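Local coordinates for protein putative pectin lyase (Geobacillus virus E2, PDB 7CHU) that serves as the trimeric tailspike of a deep-sea thermophilic bacteriophage and probably recognises or cleaves polysaccharide on the host surface, at residues C287-K292 / M317-Y322; C341-C346 / D363-Q368. All coordinates share one frame; numbering follows the deposited sequence.

Interaction 1 (C287-K292 / M317-Y322)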
ATOM      1  N   CYS A 287       6.503  -5.026  -2.607  1.00 13.52           N
ATOM      2  CA  CYS A 287       7.065  -6.351  -2.798  1.00 13.43           C
ATOM      3  C   CYS A 287       8.574  -6.362  -2.575  1.00 13.94           C
ATOM      4  O   CYS A 287       9.261  -5.337  -2.681  1.00 13.25           O
ATOM      5  CB  CYS A 287       6.705  -6.896  -4.185  1.00 15.30           C
ATOM      6  SG  CYS A 287       4.909  -7.155  -4.423  1.00 17.27           S
ATOM      7  N   LYS A 288       9.072  -7.537  -2.196  1.00 12.63           N
ATOM      8  CA  LYS A 288      10.492  -7.780  -1.939  1.00 14.10           C
ATOM      9  C   LYS A 288      11.092  -8.582  -3.096  1.00 14.75           C
ATOM     10  O   LYS A 288      10.519  -9.596  -3.488  1.00 13.10           O
ATOM     11  CB  LYS A 288      10.660  -8.565  -0.632  1.00 14.23           C
ATOM     12  CG  LYS A 288      12.069  -9.132  -0.399  1.00 16.38           C
ATOM     13  CD  LYS A 288      12.148  -9.799   0.964  1.00 15.37           C
ATOM     14  CE  LYS A 288      13.485 -10.433   1.227  1.00 18.16           C
ATOM     15  NZ  LYS A 288      13.645 -10.782   2.665  1.00 19.92           N
ATOM     16  N   PHE A 289      12.244  -8.139  -3.633  1.00 12.60           N
ATOM     17  CA  PHE A 289      12.978  -8.838  -4.697  1.00 13.23           C
ATOM     18  C   PHE A 289      14.423  -9.013  -4.231  1.00 16.15           C
ATOM     19  O   PHE A 289      15.229  -8.075  -4.303  1.00 13.75           O
ATOM     20  CB  PHE A 289      12.927  -8.078  -6.024  1.00 14.39           C
ATOM     21  CG  PHE A 289      11.533  -7.844  -6.548  1.00 14.42           C
ATOM     22  CD1 PHE A 289      10.844  -6.677  -6.230  1.00 14.59           C
ATOM     23  CD2 PHE A 289      10.909  -8.787  -7.341  1.00 14.90           C
ATOM     24  CE1 PHE A 289       9.533  -6.453  -6.701  1.00 14.03           C
ATOM     25  CE2 PHE A 289       9.616  -8.573  -7.837  1.00 15.31           C
ATOM     26  CZ  PHE A 289       8.914  -7.413  -7.508  1.00 13.85           C
ATOM     27  N   HIS A 290      14.756 -10.213  -3.766  1.00 14.31           N
ATOM     28  CA  HIS A 290      15.985 -10.461  -3.013  1.00 20.06           C
ATOM     29  C   HIS A 290      16.808 -11.537  -3.716  1.00 18.85           C
ATOM     30  O   HIS A 290      16.288 -12.604  -4.029  1.00 17.17           O
ATOM     31  CB  HIS A 290      15.613 -10.897  -1.591  1.00 19.04           C
ATOM     32  CG  HIS A 290      16.731 -10.852  -0.599  1.00 21.24           C
ATOM     33  ND1 HIS A 290      17.777 -11.750  -0.614  1.00 24.10           N
ATOM     34  CD2 HIS A 290      16.907 -10.089   0.506  1.00 20.17           C
ATOM     35  CE1 HIS A 290      18.574 -11.512   0.417  1.00 19.52           C
ATOM     36  NE2 HIS A 290      18.065 -10.509   1.110  1.00 24.33           N
ATOM     37  N   GLY A 291      18.086 -11.279  -3.929  1.00 17.31           N
ATOM     38  CA  GLY A 291      18.896 -12.182  -4.707  1.00 17.08           C
ATOM     39  C   GLY A 291      19.218 -13.479  -3.994  1.00 19.21           C
ATOM     40  O   GLY A 291      18.822 -13.743  -2.854  1.00 19.04           O
ATOM     41  N   LYS A 292      19.970 -14.311  -4.710  1.00 15.85           N
ATOM     42  CA  LYS A 292      20.244 -15.681  -4.304  1.00 18.49           C
ATOM     43  C   LYS A 292      21.431 -15.779  -3.357  1.00 20.78           C
ATOM     44  O   LYS A 292      21.409 -16.577  -2.419  1.00 16.76           O
ATOM     45  CB  LYS A 292      20.503 -16.539  -5.549  1.00 18.10           C
ATOM     46  CG  LYS A 292      20.761 -18.004  -5.250  1.00 22.14           C
ATOM     47  CD  LYS A 292      20.903 -18.790  -6.532  1.00 24.92           C
ATOM     48  CE  LYS A 292      21.077 -20.249  -6.209  1.00 28.28           C
ATOM     49  NZ  LYS A 292      20.925 -21.046  -7.421  1.00 31.52           N
ATOM     50  N   MET A 317       5.471  -0.044  -6.887  1.00 13.23           N
ATOM     51  CA  MET A 317       5.279   0.897  -5.794  1.00 15.86           C
ATOM     52  C   MET A 317       5.972   0.407  -4.530  1.00 16.03           C
ATOM     53  O   MET A 317       5.669  -0.683  -4.029  1.00 14.85           O
ATOM     54  CB  MET A 317       3.792   1.119  -5.515  1.00 15.72           C
ATOM     55  CG  MET A 317       2.970   1.449  -6.747  1.00 14.36           C
ATOM     56  SD  MET A 317       3.437   3.020  -7.518  0.67 11.48           S
ATOM     57  CE  MET A 317       3.026   4.192  -6.214  1.00 15.53           C
ATOM     58  N   ASN A 318       6.861   1.243  -3.999  1.00 14.31           N
ATOM     59  CA  ASN A 318       7.576   0.994  -2.744  1.00 16.93           C
ATOM     60  C   ASN A 318       8.040  -0.463  -2.652  1.00 16.57           C
ATOM     61  O   ASN A 318       7.736  -1.203  -1.715  1.00 15.19           O
ATOM     62  CB  ASN A 318       6.743   1.424  -1.506  1.00 14.17           C
ATOM     63  CG  ASN A 318       5.243   1.095  -1.611  1.00 14.04           C
ATOM     64  OD1 ASN A 318       4.488   1.718  -2.382  1.00 13.99           O
ATOM     65  ND2 ASN A 318       4.797   0.142  -0.798  1.00 15.62           N
ATOM     66  N   CYS A 319       8.797  -0.875  -3.665  1.00 16.35           N
ATOM     67  CA  CYS A 319       9.362  -2.212  -3.659  1.00 13.46           C
ATOM     68  C   CYS A 319      10.836  -2.164  -3.303  1.00 14.99           C
ATOM     69  O   CYS A 319      11.522  -1.146  -3.477  1.00 14.96           O
ATOM     70  CB  CYS A 319       9.154  -2.933  -5.000  1.00 14.60           C
ATOM     71  SG  CYS A 319       7.409  -3.232  -5.432  1.00 17.13           S
ATOM     72  N   TYR A 320      11.309  -3.298  -2.802  1.00 13.44           N
ATOM     73  CA  TYR A 320      12.658  -3.477  -2.290  1.00 15.66           C
ATOM     74  C   TYR A 320      13.419  -4.409  -3.231  1.00 17.69           C
ATOM     75  O   TYR A 320      12.978  -5.541  -3.483  1.00 14.26           O
ATOM     76  CB  TYR A 320      12.592  -4.055  -0.874  1.00 15.21           C
ATOM     77  CG  TYR A 320      13.861  -4.724  -0.369  1.00 19.39           C
ATOM     78  CD1 TYR A 320      15.063  -4.024  -0.254  1.00 20.14           C
ATOM     79  CD2 TYR A 320      13.839  -6.059   0.009  1.00 22.79           C
ATOM     80  CE1 TYR A 320      16.212  -4.646   0.222  1.00 23.47           C
ATOM     81  CE2 TYR A 320      14.958  -6.683   0.476  1.00 26.18           C
ATOM     82  CZ  TYR A 320      16.136  -5.983   0.579  1.00 23.66           C
ATOM     83  OH  TYR A 320      17.221  -6.667   1.045  1.00 32.41           O
ATOM     84  N   PHE A 321      14.544  -3.927  -3.762  1.00 12.70           N
ATOM     85  CA  PHE A 321      15.398  -4.689  -4.665  1.00 16.10           C
ATOM     86  C   PHE A 321      16.779  -4.820  -4.047  1.00 17.46           C
ATOM     87  O   PHE A 321      17.359  -3.814  -3.616  1.00 17.93           O
ATOM     88  CB  PHE A 321      15.522  -3.992  -6.026  1.00 12.98           C
ATOM     89  CG  PHE A 321      14.257  -4.025  -6.845  1.00 12.03           C
ATOM     90  CD1 PHE A 321      13.249  -3.077  -6.633  1.00 13.14           C
ATOM     91  CD2 PHE A 321      14.079  -5.000  -7.824  1.00 12.82           C
ATOM     92  CE1 PHE A 321      12.070  -3.108  -7.379  1.00 14.11           C
ATOM     93  CE2 PHE A 321      12.904  -5.039  -8.588  1.00 13.43           C
ATOM     94  CZ  PHE A 321      11.907  -4.091  -8.375  1.00 14.82           C
ATOM     95  N   TYR A 322      17.322  -6.040  -4.032  1.00 16.64           N
ATOM     96  CA  TYR A 322      18.640  -6.249  -3.442  1.00 20.18           C
ATOM     97  C   TYR A 322      19.361  -7.398  -4.134  1.00 17.69           C
ATOM     98  O   TYR A 322      18.766  -8.456  -4.363  1.00 17.77           O
ATOM     99  CB  TYR A 322      18.518  -6.520  -1.932  1.00 18.94           C
ATOM    100  CG  TYR A 322      19.756  -7.121  -1.317  1.00 20.07           C
ATOM    101  CD1 TYR A 322      20.914  -6.380  -1.187  1.00 18.36           C
ATOM    102  CD2 TYR A 322      19.767  -8.438  -0.895  1.00 20.63           C
ATOM    103  CE1 TYR A 322      22.052  -6.937  -0.635  1.00 23.08           C
ATOM    104  CE2 TYR A 322      20.886  -9.002  -0.345  1.00 20.76           C
ATOM    105  CZ  TYR A 322      22.025  -8.247  -0.207  1.00 22.73           C
ATOM    106  OH  TYR A 322      23.148  -8.824   0.330  1.00 26.15           O
TER
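F289 and F321 lie side by side as rungs of an aromatic ladder inside a right-handed parallel beta-helix of the pectate lyase type, where strands 288-290 and 320-322 belong to successive coils. Their rings form an offset stack with planes 12° apart, F289 CD1 sitting over one face of F321, toward its rim, 3.5 Å from F321 CZ. Both residues stand on the same face of the sheet, each with CG anti to its carbonyl carbon, and their side chains point the same way. F260 meets the F289 ring and F343 the F321 ring, continuing the series of phenylalanines in both directions. C319 CB meets the F289 ring at its edge, in plane.

K288, H290, Y320 and Y322 occupy the other face of the sheet. K288 CG lies 3.6 Å from CD2 at the edge of the Y320 ring, while its NZ forms a salt bridge with D219 of the second subunit. Y322 turns its edge to the imidazole face of H290, planes at 62°, and Y322 CD2 comes to 3.3 Å from H290 NE2. The imidazole is held from its other nitrogen: H290 ND1 donates to G291 O at 3.2 Å, with the acceptor close to the ring plane.

Interaction 2 (C341-C346 / D363-Q368)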
ATOM      1  N   CYS A 341      10.864   3.144  -4.724  1.00 13.74           N
ATOM      2  CA  CYS A 341      11.574   1.887  -4.560  1.00 13.67           C
ATOM      3  C   CYS A 341      12.989   2.141  -4.064  1.00 16.39           C
ATOM      4  O   CYS A 341      13.565   3.212  -4.262  1.00 14.21           O
ATOM      5  CB  CYS A 341      11.613   1.100  -5.884  1.00 15.28           C
ATOM      6  SG  CYS A 341       9.935   0.756  -6.513  1.00 16.66           S
ATOM      7  N   ASP A 342      13.582   1.109  -3.492  1.00 14.38           N
ATOM      8  CA  ASP A 342      14.977   1.189  -3.108  1.00 18.04           C
ATOM      9  C   ASP A 342      15.730   0.022  -3.722  1.00 19.69           C
ATOM     10  O   ASP A 342      15.236  -1.110  -3.732  1.00 15.10           O
ATOM     11  CB  ASP A 342      15.147   1.198  -1.601  1.00 17.41           C
ATOM     12  CG  ASP A 342      16.518   1.714  -1.186  1.00 23.55           C
ATOM     13  OD1 ASP A 342      17.408   0.843  -1.043  1.00 19.75           O
ATOM     14  OD2 ASP A 342      16.695   2.964  -1.029  1.00 19.65           O
ATOM     15  N   PHE A 343      16.940   0.313  -4.195  1.00 14.85           N
ATOM     16  CA  PHE A 343      17.776  -0.608  -4.952  1.00 15.56           C
ATOM     17  C   PHE A 343      19.140  -0.694  -4.288  1.00 16.96           C
ATOM     18  O   PHE A 343      19.771   0.339  -4.039  1.00 18.15           O
ATOM     19  CB  PHE A 343      17.961  -0.121  -6.394  1.00 18.26           C
ATOM     20  CG  PHE A 343      16.682   0.153  -7.123  1.00 15.31           C
ATOM     21  CD1 PHE A 343      16.062  -0.870  -7.859  1.00 13.95           C
ATOM     22  CD2 PHE A 343      16.127   1.430  -7.128  1.00 12.84           C
ATOM     23  CE1 PHE A 343      14.886  -0.630  -8.577  1.00 14.30           C
ATOM     24  CE2 PHE A 343      14.946   1.699  -7.824  1.00 15.91           C
ATOM     25  CZ  PHE A 343      14.312   0.662  -8.559  1.00 14.49           C
ATOM     26  N   TYR A 344      19.604  -1.905  -4.007  1.00 13.39           N
ATOM     27  CA  TYR A 344      20.906  -2.066  -3.365  1.00 20.13           C
ATOM     28  C   TYR A 344      21.687  -3.201  -4.021  1.00 17.61           C
ATOM     29  O   TYR A 344      21.383  -4.377  -3.803  1.00 18.58           O
ATOM     30  CB  TYR A 344      20.753  -2.310  -1.862  1.00 22.21           C
ATOM     31  CG  TYR A 344      22.054  -2.194  -1.114  1.00 21.11           C
ATOM     32  CD1 TYR A 344      22.533  -0.950  -0.697  1.00 22.50           C
ATOM     33  CD2 TYR A 344      22.808  -3.321  -0.830  1.00 21.15           C
ATOM     34  CE1 TYR A 344      23.734  -0.846  -0.005  1.00 26.87           C
ATOM     35  CE2 TYR A 344      24.005  -3.224  -0.143  1.00 20.44           C
ATOM     36  CZ  TYR A 344      24.458  -1.984   0.271  1.00 24.43           C
ATOM     37  OH  TYR A 344      25.655  -1.876   0.936  1.00 31.44           O
ATOM     38  N   ASN A 345      22.713  -2.832  -4.795  1.00 15.10           N
ATOM     39  CA  ASN A 345      23.764  -3.722  -5.279  1.00 15.33           C
ATOM     40  C   ASN A 345      23.343  -4.544  -6.489  1.00 19.06           C
ATOM     41  O   ASN A 345      22.852  -5.667  -6.342  1.00 15.55           O
ATOM     42  CB  ASN A 345      24.266  -4.659  -4.180  1.00 18.11           C
ATOM     43  CG  ASN A 345      25.713  -5.038  -4.377  1.00 19.85           C
ATOM     44  OD1 ASN A 345      26.484  -4.270  -4.951  1.00 22.43           O
ATOM     45  ND2 ASN A 345      26.090  -6.225  -3.927  1.00 19.59           N
ATOM     46  N   CYS A 346      23.575  -4.011  -7.691  1.00 14.63           N
ATOM     47  CA  CYS A 346      23.409  -4.785  -8.911  1.00 16.04           C
ATOM     48  C   CYS A 346      24.579  -4.518  -9.860  1.00 21.52           C
ATOM     49  O   CYS A 346      25.351  -3.571  -9.688  1.00 19.72           O
ATOM     50  CB  CYS A 346      22.093  -4.461  -9.602  1.00 15.78           C
ATOM     51  SG  CYS A 346      22.025  -2.726 -10.206  1.00 18.50           S
ATOM     52  N   ASP A 363      10.388   7.853  -9.680  1.00 16.55           N
ATOM     53  CA  ASP A 363      10.022   8.948  -8.796  1.00 19.00           C
ATOM     54  C   ASP A 363      10.143   8.559  -7.323  1.00 22.08           C
ATOM     55  O   ASP A 363       9.634   7.512  -6.904  1.00 16.30           O
ATOM     56  CB  ASP A 363       8.598   9.414  -9.107  1.00 20.66           C
ATOM     57  CG  ASP A 363       8.171  10.575  -8.236  1.00 30.34           C
ATOM     58  OD1 ASP A 363       7.134  10.464  -7.549  1.00 37.18           O
ATOM     59  OD2 ASP A 363       8.889  11.604  -8.219  1.00 38.17           O
ATOM     60  N   GLY A 364      10.802   9.412  -6.532  1.00 19.10           N
ATOM     61  CA  GLY A 364      10.947   9.142  -5.112  1.00 17.94           C
ATOM     62  C   GLY A 364      11.776   7.920  -4.774  1.00 18.83           C
ATOM     63  O   GLY A 364      11.625   7.360  -3.682  1.00 17.73           O
ATOM     64  N   CYS A 365      12.645   7.479  -5.676  1.00 17.51           N
ATOM     65  CA  CYS A 365      13.440   6.278  -5.450  1.00 16.11           C
ATOM     66  C   CYS A 365      14.805   6.650  -4.905  1.00 18.94           C
ATOM     67  O   CYS A 365      15.237   7.800  -4.994  1.00 19.66           O
ATOM     68  CB  CYS A 365      13.624   5.468  -6.744  1.00 16.35           C
ATOM     69  SG  CYS A 365      12.092   4.817  -7.457  1.00 18.98           S
ATOM     70  N   SER A 366      15.501   5.658  -4.356  1.00 16.13           N
ATOM     71  CA  SER A 366      16.890   5.869  -3.969  1.00 18.54           C
ATOM     72  C   SER A 366      17.584   4.515  -4.006  1.00 19.90           C
ATOM     73  O   SER A 366      16.998   3.509  -4.426  1.00 17.29           O
ATOM     74  CB  SER A 366      17.001   6.561  -2.603  1.00 19.77           C
ATOM     75  OG  SER A 366      18.284   7.165  -2.481  1.00 23.18           O
ATOM     76  N   GLY A 367      18.856   4.498  -3.618  1.00 16.52           N
ATOM     77  CA  GLY A 367      19.604   3.262  -3.640  1.00 17.45           C
ATOM     78  C   GLY A 367      21.090   3.498  -3.775  1.00 19.23           C
ATOM     79  O   GLY A 367      21.553   4.626  -3.861  1.00 20.09           O
ATOM     80  N   GLN A 368      21.829   2.391  -3.809  1.00 18.52           N
ATOM     81  CA  GLN A 368      23.275   2.478  -3.826  1.00 18.01           C
ATOM     82  C   GLN A 368      23.848   1.266  -4.539  1.00 19.69           C
ATOM     83  O   GLN A 368      23.289   0.168  -4.469  1.00 19.02           O
ATOM     84  CB  GLN A 368      23.837   2.582  -2.393  1.00 20.05           C
ATOM     85  CG  GLN A 368      25.284   3.102  -2.363  1.00 17.34           C
ATOM     86  CD  GLN A 368      25.816   3.226  -0.947  1.00 27.68           C
ATOM     87  OE1 GLN A 368      25.145   2.848   0.021  1.00 25.72           O
ATOM     88  NE2 GLN A 368      27.033   3.744  -0.818  1.00 25.65           N
TER
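C365 SG accepts the backbone N-H of C341 (N to SG 3.4 Å) at the start of a parallel pairing between neighbouring coils of the beta-helix. With chi1 -63°, SG lies anti to its carbonyl carbon and beside its own backbone N, within range of that donor. From here the strands run in register: S366 N donates to C341 O, F343 N to S366 O, Q368 N to F343 O and N345 N to Q368 O. S366 O also receives a CA-H...O contact from D342 CA.

G367 lies directly across from F343, its CA only 3.0 Å from F343 O. With phi at 155°, G367 takes a conformation open to glycine, and the absence of a side chain lets F343 O lie this close to the strand. The F343 ring points into the coil interior, where C365 CB reaches its edge, 4.1 Å from CE2. On the other sheet face Y344 and Q368 run side by side in the same direction, ring and amide planes 81° apart; Q368 OE1 approaches the Y344 ring at its edge, 4.0 Å from CE1.

Further out, F343 meets the ring of F350 within the coil, and the hydroxyl of S366 bonds to D389 O. The D342 carboxylate leans over the S366-G367 peptide, OD2 being 3.5 Å from S366 C, but its charge is directed across the trimer interface: OD1 forms a salt bridge with R335 and OD2 with K337, both of the second subunit. R335 of that subunit also packs on Y344, S366 and Q368. The two cations would offset the negative charge of this buried carboxylate and probably stabilise its ionised form, consistent with an electrostatic contribution of this face to the trimer interface.

Interactions 1 and 2 follow one another along the chain, the first closing before the second opens, and their centres lie about 10 Å apart. Strand 320-324 of interaction 1 is the direct neighbour of strand 342-346 of interaction 2, so the two contacts together make four consecutive parallel strands, 288-290, 320-324, 342-346 and 366-368, one from each of four successive coils. Probable backbone hydrogen bonds join them, F321 N to D342 O at 2.9 Å and Y344 N to F321 O at 3.0 Å. The inward face lines the coil interior, while on the other face both contacts touch the second subunit, so coil stacking and trimer packing share these strands.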